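Local coordinates for germination protein YpeB (PDB 5BOI), which takes part in germination of Bacillus spores, this chain being its PepSY-containing C-terminal region, which probably has an inhibitory role, at residues P69-E74 against S150-L155; F118-Q123 against V135-S140; R129-S134 against A189-D194. All coordinates share one frame; numbering follows the deposited sequence.

Interaction 1: residues P69-E74 against S150-L155; sequences PLWVLE and SAKDFL
Leu70 buries more surface than any other residue of this contact, lying against the first turn of helix 152-156 with its side chain and holding the start of that turn with its carbonyl. Ala151, at the N-cap position, donates its backbone N to Leu70 O over 2.8 Å, a nearly straight bond (165° at the hydrogen). CG of Leu70 is anti to the backbone N (chi1 -169°), on the flank of its own carbonyl carbon. There it meets the aliphatic part of Lys152, CG to CG at 3.9 Å. One branch reaches further: Leu70 CD1 touches Leu155 CD1 at 3.8 Å, a full helical turn beyond Ala151. That turn is closed by Leu155 N, which donates to Ala151 O. Leu155 CD1 also lies 3.7 Å from Pro69 O, a carbonyl oxygen that is buried and has no hydrogen-bonding partner in the model.

Trp71 pairs with Ser150 as an antiparallel non-hydrogen-bonded pair, their side chains on the same face. Its indole CD1 rests 3.6 Å from Ser150 CB, while Ser150 OG lies at the ring edge, in the plane of the indole. Lys152 NZ stands 6.0 Å from the centroid of the five-membered ring of Trp71, at most a weak cation-pi attraction.

Strand 69-74 runs between strands 57-63 and 146-150, and Leu70 and Trp71 both face Asp61 in a classic beta bulge. Phe101 packs on Ala151, Phe22 of helix 12-22 on Pro69 and Val72.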
loop_
_atom_site.group_PDB
_atom_site.type_symbol
_atom_site.label_atom_id
_atom_site.label_comp_id
_atom_site.label_asym_id
_atom_site.label_seq_id
_atom_site.Cartn_x
_atom_site.Cartn_y
_atom_site.Cartn_z
ATOM N N PRO A 69 7.980 3.476 -10.377
ATOM C CA PRO A 69 7.045 2.357 -10.506
ATOM C C PRO A 69 5.713 2.784 -9.937
ATOM O O PRO A 69 5.603 3.016 -8.736
ATOM C CB PRO A 69 7.674 1.244 -9.661
ATOM C CG PRO A 69 9.066 1.698 -9.360
ATOM C CD PRO A 69 9.040 3.196 -9.397
ATOM N N LEU A 70 4.716 2.911 -10.798
ATOM C CA LEU A 70 3.423 3.418 -10.371
ATOM C C LEU A 70 2.411 2.309 -10.084
ATOM O O LEU A 70 1.744 2.319 -9.052
ATOM C CB LEU A 70 2.878 4.351 -11.444
ATOM C CG LEU A 70 1.659 5.182 -11.074
ATOM C CD1 LEU A 70 2.001 6.167 -9.954
ATOM C CD2 LEU A 70 1.160 5.896 -12.315
ATOM N N TRP A 71 2.294 1.357 -11.009
ATOM C CA TRP A 71 1.254 0.328 -10.949
ATOM C C TRP A 71 1.710 -0.922 -11.700
ATOM O O TRP A 71 2.395 -0.819 -12.717
ATOM C CB TRP A 71 -0.059 0.874 -11.528
ATOM C CG TRP A 71 -1.245 -0.053 -11.415
ATOM C CD1 TRP A 71 -2.103 -0.173 -10.355
ATOM C CD2 TRP A 71 -1.715 -0.970 -12.412
ATOM N NE1 TRP A 71 -3.068 -1.119 -10.627
ATOM C CE2 TRP A 71 -2.852 -1.621 -11.885
ATOM C CE3 TRP A 71 -1.278 -1.311 -13.698
ATOM C CZ2 TRP A 71 -3.557 -2.592 -12.598
ATOM C CZ3 TRP A 71 -1.986 -2.276 -14.406
ATOM C CH2 TRP A 71 -3.111 -2.900 -13.852
ATOM N N VAL A 72 1.362 -2.093 -11.171
ATOM C CA VAL A 72 1.713 -3.384 -11.777
ATOM C C VAL A 72 0.578 -4.380 -11.638
ATOM O O VAL A 72 -0.104 -4.441 -10.610
ATOM C CB VAL A 72 2.987 -4.022 -11.138
ATOM C CG1 VAL A 72 3.187 -5.472 -11.630
ATOM C CG2 VAL A 72 4.222 -3.196 -11.423
ATOM N N LEU A 73 0.357 -5.170 -12.677
ATOM C CA LEU A 73 -0.509 -6.325 -12.522
ATOM C C LEU A 73 -0.033 -7.463 -13.405
ATOM O O LEU A 73 0.087 -7.297 -14.618
ATOM C CB LEU A 73 -1.956 -5.977 -12.854
ATOM C CG LEU A 73 -2.876 -7.176 -12.620
ATOM C CD1 LEU A 73 -2.701 -7.683 -11.195
ATOM C CD2 LEU A 73 -4.329 -6.821 -12.900
ATOM N N GLU A 74 0.277 -8.595 -12.774
ATOM C CA GLU A 74 0.568 -9.830 -13.486
ATOM C C GLU A 74 -0.728 -10.607 -13.526
ATOM O O GLU A 74 -1.193 -11.074 -12.487
ATOM C CB GLU A 74 1.660 -10.653 -12.794
ATOM C CG GLU A 74 2.974 -9.914 -12.562
ATOM C CD GLU A 74 4.086 -10.837 -12.073
ATOM O OE1 GLU A 74 3.921 -12.078 -12.164
ATOM O OE2 GLU A 74 5.122 -10.319 -11.594
ATOM N N SER A 150 0.474 -1.179 -6.410
ATOM C CA SER A 150 -0.006 0.140 -6.753
ATOM C C SER A 150 0.515 1.157 -5.762
ATOM O O SER A 150 0.213 1.069 -4.578
ATOM C CB SER A 150 -1.522 0.192 -6.774
ATOM O OG SER A 150 -1.947 1.542 -6.897
ATOM N N ALA A 151 1.304 2.105 -6.247
ATOM C CA ALA A 151 1.763 3.190 -5.381
ATOM C C ALA A 151 1.114 4.505 -5.784
ATOM O O ALA A 151 1.671 5.581 -5.540
ATOM C CB ALA A 151 3.279 3.309 -5.427
ATOM N N LYS A 152 -0.057 4.426 -6.402
ATOM C CA LYS A 152 -0.692 5.625 -6.932
ATOM C C LYS A 152 -1.048 6.600 -5.807
ATOM O O LYS A 152 -0.753 7.793 -5.901
ATOM C CB LYS A 152 -1.933 5.254 -7.749
ATOM C CG LYS A 152 -1.595 4.575 -9.079
ATOM C CD LYS A 152 -2.842 4.122 -9.834
ATOM C CE LYS A 152 -3.449 5.258 -10.631
ATOM N NZ LYS A 152 -4.329 4.766 -11.731
ATOM N N ASP A 153 -1.645 6.085 -4.731
ATOM C CA ASP A 153 -2.012 6.923 -3.590
ATOM C C ASP A 153 -0.775 7.535 -2.934
ATOM O O ASP A 153 -0.726 8.732 -2.677
ATOM C CB ASP A 153 -2.804 6.114 -2.560
ATOM C CG ASP A 153 -4.191 5.738 -3.051
ATOM O OD1 ASP A 153 -4.752 6.497 -3.868
ATOM O OD2 ASP A 153 -4.725 4.693 -2.618
ATOM N N PHE A 154 0.227 6.700 -2.686
ATOM C CA PHE A 154 1.454 7.127 -2.026
ATOM C C PHE A 154 2.196 8.195 -2.813
ATOM O O PHE A 154 2.655 9.184 -2.244
ATOM C CB PHE A 154 2.372 5.926 -1.809
ATOM C CG PHE A 154 3.675 6.260 -1.137
ATOM C CD1 PHE A 154 3.700 6.714 0.164
ATOM C CD2 PHE A 154 4.878 6.066 -1.800
ATOM C CE1 PHE A 154 4.904 7.008 0.790
ATOM C CE2 PHE A 154 6.083 6.352 -1.180
ATOM C CZ PHE A 154 6.095 6.825 0.115
ATOM N N LEU A 155 2.328 7.991 -4.116
ATOM C CA LEU A 155 3.163 8.871 -4.932
ATOM C C LEU A 155 2.465 10.175 -5.299
ATOM O O LEU A 155 3.122 11.192 -5.503
ATOM C CB LEU A 155 3.612 8.159 -6.213
ATOM C CG LEU A 155 4.639 7.027 -6.090
ATOM C CD1 LEU A 155 4.847 6.352 -7.440
ATOM C CD2 LEU A 155 5.960 7.542 -5.551
#

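Interaction 2: residues F118-Q123 against V135-S140; sequences FTFVEQ and VKMKMS. With SO4 (sulfate ion), chain C.
Phe118 and Met137 exchange two backbone hydrogen bonds, Phe118 N to Met137 O and Met137 N to Phe118 O, each 2.8 Å long. Two residues on, Phe120 N gives to Val135 O at 2.8 Å, and Val135 N gives to Phe120 O at 2.9 Å. Antiparallel strands 115-123 and 134-140 are thus joined by two hydrogen-bonded pairs flanking Thr119 and Lys136. Further along, Gln123 NE2 reaches O1 of a sulfate ion, probably from the crystallisation liquor, in a weak bond of 2.7 Å bent to 116° at the hydrogen. An alanine in place of Gln123 would remove this amide, and the sulfate would probably be held less firmly on this side.

The apolar face carries both phenylalanines with Val135 and Met137. Phe120 CE1 meets Met137 SD at 4.0 Å, an oblique Met-aromatic contact. The Phe118 ring presents its edge to Met139 CG, but Met139 has two conformers and this touch is less certain. Helix 85-98 covers this face, with Met89 on Phe118, Leu96 on Phe120 and Phe95 on Met137.

The chemistry is divided: the backbone bonds set the register, while rings and thioethers on one face supply the apolar surface on which the helix packs.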
loop_
_atom_site.group_PDB
_atom_site.type_symbol
_atom_site.label_atom_id
_atom_site.label_comp_id
_atom_site.label_asym_id
_atom_site.label_seq_id
_atom_site.Cartn_x
_atom_site.Cartn_y
_atom_site.Cartn_z
ATOM N N PHE A 118 -2.221 -6.927 0.536
ATOM C CA PHE A 118 -1.709 -6.083 1.606
ATOM C C PHE A 118 -1.826 -4.601 1.285
ATOM O O PHE A 118 -1.675 -4.199 0.130
ATOM C CB PHE A 118 -0.240 -6.409 1.863
ATOM C CG PHE A 118 0.009 -7.849 2.133
ATOM C CD1 PHE A 118 -0.398 -8.411 3.324
ATOM C CD2 PHE A 118 0.648 -8.648 1.199
ATOM C CE1 PHE A 118 -0.176 -9.739 3.585
ATOM C CE2 PHE A 118 0.889 -9.984 1.468
ATOM C CZ PHE A 118 0.469 -10.526 2.663
ATOM N N THR A 119 -2.097 -3.795 2.311
ATOM C CA THR A 119 -2.003 -2.341 2.173
ATOM C C THR A 119 -1.000 -1.822 3.198
ATOM O O THR A 119 -1.036 -2.226 4.360
ATOM C CB THR A 119 -3.358 -1.640 2.381
ATOM O OG1 THR A 119 -4.321 -2.170 1.454
ATOM C CG2 THR A 119 -3.204 -0.129 2.177
ATOM N N PHE A 120 -0.086 -0.960 2.751
ATOM C CA PHE A 120 0.908 -0.344 3.615
ATOM C C PHE A 120 0.642 1.147 3.595
ATOM O O PHE A 120 0.127 1.652 2.589
ATOM C CB PHE A 120 2.331 -0.616 3.098
ATOM C CG PHE A 120 2.754 -2.050 3.207
ATOM C CD1 PHE A 120 2.312 -2.995 2.286
ATOM C CD2 PHE A 120 3.581 -2.461 4.234
ATOM C CE1 PHE A 120 2.702 -4.326 2.379
ATOM C CE2 PHE A 120 3.967 -3.797 4.334
ATOM C CZ PHE A 120 3.521 -4.725 3.408
ATOM N N VAL A 121 0.970 1.867 4.676
ATOM C CA VAL A 121 0.783 3.311 4.687
ATOM C C VAL A 121 2.038 4.045 5.156
ATOM O O VAL A 121 2.867 3.495 5.882
ATOM C CB VAL A 121 -0.387 3.746 5.587
ATOM C CG1 VAL A 121 -1.708 3.163 5.081
ATOM C CG2 VAL A 121 -0.143 3.325 7.051
ATOM N N GLU A 122 2.152 5.302 4.746
ATOM C CA GLU A 122 3.304 6.106 5.082
ATOM C C GLU A 122 3.342 6.407 6.571
ATOM O O GLU A 122 2.305 6.655 7.210
ATOM C CB GLU A 122 3.302 7.410 4.290
ATOM C CG GLU A 122 4.547 8.259 4.548
ATOM C CD GLU A 122 4.436 9.644 3.965
ATOM O OE1 GLU A 122 3.296 10.094 3.724
ATOM O OE2 GLU A 122 5.488 10.282 3.751
ATOM N N GLN A 123 4.553 6.393 7.118
ATOM C CA GLN A 123 4.766 6.782 8.498
ATOM C C GLN A 123 5.680 8.024 8.507
ATOM O O GLN A 123 6.734 8.005 7.867
ATOM C CB GLN A 123 5.354 5.578 9.239
ATOM C CG GLN A 123 6.082 5.796 10.528
ATOM C CD GLN A 123 6.657 4.483 11.031
ATOM O OE1 GLN A 123 7.695 4.019 10.554
ATOM N NE2 GLN A 123 5.963 3.859 11.974
ATOM N N VAL A 135 0.232 2.195 -0.249
ATOM C CA VAL A 135 0.779 1.323 -1.282
ATOM C C VAL A 135 0.073 -0.019 -1.148
ATOM O O VAL A 135 -0.039 -0.552 -0.039
ATOM C CB VAL A 135 2.270 1.157 -1.137
ATOM C CG1 VAL A 135 2.790 0.164 -2.193
ATOM C CG2 VAL A 135 2.982 2.506 -1.273
ATOM N N LYS A 136 -0.408 -0.559 -2.269
ATOM C CA LYS A 136 -1.166 -1.800 -2.248
ATOM C C LYS A 136 -0.334 -2.880 -2.926
ATOM O O LYS A 136 0.313 -2.611 -3.936
ATOM C CB LYS A 136 -2.506 -1.644 -2.970
ATOM C CG LYS A 136 -3.564 -0.887 -2.183
ATOM C CD LYS A 136 -4.626 -0.294 -3.094
ATOM C CE LYS A 136 -5.543 0.644 -2.322
ATOM N NZ LYS A 136 -5.483 0.380 -0.855
ATOM N N MET A 137 -0.345 -4.082 -2.363
ATOM C CA MET A 137 0.449 -5.183 -2.907
ATOM C C MET A 137 -0.352 -6.458 -2.927
ATOM O O MET A 137 -1.156 -6.695 -2.026
ATOM C CB MET A 137 1.700 -5.418 -2.083
ATOM C CG MET A 137 2.560 -4.219 -1.882
ATOM S SD MET A 137 4.150 -4.825 -1.355
ATOM C CE MET A 137 4.651 -5.774 -2.791
ATOM N N LYS A 138 -0.103 -7.284 -3.946
ATOM C CA LYS A 138 -0.694 -8.603 -4.042
ATOM C C LYS A 138 0.455 -9.577 -4.299
ATOM O O LYS A 138 1.299 -9.343 -5.171
ATOM C CB LYS A 138 -1.740 -8.682 -5.155
ATOM C CG LYS A 138 -2.948 -7.770 -4.922
ATOM C CD LYS A 138 -3.872 -7.739 -6.123
ATOM C CE LYS A 138 -4.980 -6.708 -5.910
ATOM N NZ LYS A 138 -5.863 -6.545 -7.101
ATOM N N MET A 139 0.501 -10.636 -3.496
ATOM C CA MET A 139 1.582 -11.613 -3.552
ATOM C C MET A 139 1.040 -12.988 -3.914
ATOM O O MET A 139 -0.041 -13.356 -3.482
ATOM C CB MET A 139 2.309 -11.705 -2.206
ATOM C CG MET A 139 2.669 -10.383 -1.556
ATOM S SD MET A 139 3.888 -9.468 -2.491
ATOM C CE MET A 139 5.346 -10.460 -2.206
ATOM N N SER A 140 1.798 -13.753 -4.692
ATOM C CA SER A 140 1.456 -15.150 -4.933
ATOM C C SER A 140 1.747 -15.962 -3.686
ATOM O O SER A 140 2.858 -15.925 -3.181
ATOM C CB SER A 140 2.265 -15.721 -6.094
ATOM O OG SER A 140 2.146 -17.149 -6.088
HETATM S S SO4 C . 7.011 2.334 15.689
HETATM O O1 SO4 C . 6.961 2.958 14.366
HETATM O O2 SO4 C . 5.860 1.453 15.863
HETATM O O3 SO4 C . 7.001 3.359 16.734
HETATM O O4 SO4 C . 8.236 1.536 15.786
#

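Interaction 3: residues R129-S134 against A189-D194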
loop_
_atom_site.group_PDB
_atom_site.type_symbol
_atom_site.label_atom_id
_atom_site.label_comp_id
_atom_site.label_asym_id
_atom_site.label_seq_id
_atom_site.Cartn_x
_atom_site.Cartn_y
_atom_site.Cartn_z
ATOM N N ARG A 129 0.875 7.719 11.336
ATOM C CA ARG A 129 0.491 6.906 10.168
ATOM C C ARG A 129 -0.438 7.689 9.243
ATOM O O ARG A 129 -1.510 8.125 9.664
ATOM C CB ARG A 129 -0.181 5.612 10.617
ATOM C CG ARG A 129 0.860 4.654 11.187
ATOM C CD ARG A 129 0.321 3.481 11.964
ATOM N NE ARG A 129 1.426 2.869 12.703
ATOM C CZ ARG A 129 1.369 1.697 13.323
ATOM N NH1 ARG A 129 0.249 0.984 13.307
ATOM N NH2 ARG A 129 2.441 1.240 13.959
ATOM N N ILE A 130 -0.021 7.871 7.998
ATOM C CA ILE A 130 -0.785 8.679 7.053
ATOM C C ILE A 130 -1.545 7.723 6.137
ATOM O O ILE A 130 -1.039 7.298 5.092
ATOM C CB ILE A 130 0.116 9.595 6.202
ATOM C CG1 ILE A 130 1.122 10.369 7.059
ATOM C CG2 ILE A 130 -0.714 10.507 5.331
ATOM C CD1 ILE A 130 0.498 11.308 8.054
ATOM N N TYR A 131 -2.747 7.358 6.550
ATOM C CA TYR A 131 -3.505 6.354 5.807
ATOM C C TYR A 131 -3.835 6.701 4.337
ATOM O O TYR A 131 -3.858 5.794 3.508
ATOM C CB TYR A 131 -4.776 5.994 6.592
ATOM C CG TYR A 131 -4.465 4.996 7.689
ATOM C CD1 TYR A 131 -3.968 5.417 8.915
ATOM C CD2 TYR A 131 -4.669 3.642 7.496
ATOM C CE1 TYR A 131 -3.665 4.507 9.908
ATOM C CE2 TYR A 131 -4.384 2.731 8.471
ATOM C CZ TYR A 131 -3.875 3.147 9.656
ATOM O OH TYR A 131 -3.589 2.200 10.608
ATOM N N PRO A 132 -4.055 7.991 3.994
ATOM C CA PRO A 132 -4.259 8.321 2.569
ATOM C C PRO A 132 -3.065 7.994 1.659
ATOM O O PRO A 132 -3.250 7.742 0.468
ATOM C CB PRO A 132 -4.492 9.835 2.596
ATOM C CG PRO A 132 -5.047 10.106 3.964
ATOM C CD PRO A 132 -4.326 9.157 4.864
ATOM N N ASP A 133 -1.863 8.002 2.219
ATOM C CA ASP A 133 -0.634 7.807 1.452
ATOM C C ASP A 133 -0.246 6.325 1.449
ATOM O O ASP A 133 0.631 5.885 2.212
ATOM C CB ASP A 133 0.488 8.670 2.034
ATOM C CG ASP A 133 0.198 10.168 1.897
ATOM O OD1 ASP A 133 -0.960 10.526 1.582
ATOM O OD2 ASP A 133 1.113 10.987 2.109
ATOM N N SER A 134 -0.913 5.561 0.594
ATOM C CA SER A 134 -0.862 4.105 0.704
ATOM C C SER A 134 -0.274 3.389 -0.516
ATOM O O SER A 134 -0.281 3.887 -1.644
ATOM C CB SER A 134 -2.268 3.560 0.978
ATOM O OG SER A 134 -3.147 3.778 -0.119
ATOM N N ALA A 189 -2.545 9.027 13.963
ATOM C CA ALA A 189 -2.789 8.705 12.557
ATOM C C ALA A 189 -3.606 9.809 11.896
ATOM O O ALA A 189 -4.367 10.517 12.568
ATOM C CB ALA A 189 -3.494 7.361 12.429
ATOM N N ILE A 190 -3.399 9.981 10.594
ATOM C CA ILE A 190 -4.215 10.863 9.774
ATOM C C ILE A 190 -5.086 10.000 8.866
ATOM O O ILE A 190 -4.579 9.123 8.172
ATOM C CB ILE A 190 -3.370 11.803 8.913
ATOM C CG1 ILE A 190 -2.678 12.845 9.793
ATOM C CG2 ILE A 190 -4.236 12.474 7.845
ATOM C CD1 ILE A 190 -1.759 13.750 9.030
ATOM N N ILE A 191 -6.396 10.231 8.897
ATOM C CA ILE A 191 -7.294 9.573 7.963
ATOM C C ILE A 191 -8.217 10.646 7.421
ATOM O O ILE A 191 -8.207 11.801 7.897
ATOM C CB ILE A 191 -8.151 8.457 8.620
ATOM C CG1 ILE A 191 -9.090 9.055 9.679
ATOM C CG2 ILE A 191 -7.285 7.333 9.185
ATOM C CD1 ILE A 191 -10.129 8.078 10.223
ATOM N N THR A 192 -9.038 10.277 6.441
ATOM C CA THR A 192 -10.169 11.138 6.112
ATOM C C THR A 192 -11.325 10.832 7.050
ATOM O O THR A 192 -11.440 9.721 7.564
ATOM C CB THR A 192 -10.624 10.960 4.673
ATOM O OG1 THR A 192 -10.987 9.590 4.471
ATOM C CG2 THR A 192 -9.484 11.344 3.712
ATOM N N ASN A 193 -12.171 11.827 7.303
ATOM C CA ASN A 193 -13.436 11.568 7.976
ATOM C C ASN A 193 -14.405 11.091 6.910
ATOM O O ASN A 193 -14.002 10.899 5.766
ATOM C CB ASN A 193 -13.947 12.821 8.690
ATOM C CG ASN A 193 -14.035 14.022 7.766
ATOM O OD1 ASN A 193 -14.047 13.889 6.532
ATOM N ND2 ASN A 193 -14.047 15.213 8.360
ATOM N N ASP A 194 -15.681 10.933 7.246
ATOM C CA ASP A 194 -16.622 10.402 6.267
ATOM C C ASP A 194 -16.791 11.324 5.055
ATOM O O ASP A 194 -17.341 10.919 4.034
ATOM C CB ASP A 194 -17.984 10.140 6.911
ATOM C CG ASP A 194 -18.786 9.091 6.157
ATOM O OD1 ASP A 194 -18.153 8.231 5.513
ATOM O OD2 ASP A 194 -20.036 9.126 6.199
#
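Tyr131 lies against Ala189, Ile190 and Ile191 where strands 129-130 and 182-192 run parallel, a pairing that joins the YPEB_PepSY1-2 family region to the following PepSY region of the chain. Ile190 sits between two bonds of this pairing: its N donates to Arg129 O at 2.8 Å and its O accepts from Tyr131 N at 3.0 Å. A type I turn from Ile130 to Asp133 takes the chain round a corner.

From CB to CD1 the Tyr131 side chain stays with Ile190 O and Ile191 CG2. CB lies 3.5 Å from Ile190 O and 3.8 Å from Ile191 CG2, and CD1 is just as near that methyl. Ile190 O sits at the ring edge, in its plane. Further out, the partner changes: CE1 touches Ala189 CB, again at 3.8 Å. At the tip, OH makes a weak hydrogen bond with Glu203, and Phe216 packs edge-to-face with the ring.

Pro132 follows, its CD 3.3 Å from the same Ile190 O. On the face opposite the Arg129 and Ala189 side chains, Ile130 and Ile190 run alongside each other, and their CD1 methyls press to 3.5 Å, closer than two methyls normally sit.

Overall arrangement
Along the chain, interaction 2 falls between the segments of interaction 1, while those of interaction 3 alternate with both. Interactions 1 and 2, centres 10 Å apart, are joined where strand 146-150 meets strand 134-140: Ser150 N lies 2.9 Å from Lys136 O, a probable hydrogen bond. Interaction 3 lies about 14 and 18 Å from interactions 2 and 1, centre to centre. Its corner is tied to interaction 2 through Glu122, whose O lies 2.7 Å from Ile130 N and whose N lies 3.0 Å from Asp133 O, both probable hydrogen bonds. The sulfate near Gln123 also accepts from Arg187 and lies about 4 Å, nearest atoms, from the Arg129 side chain.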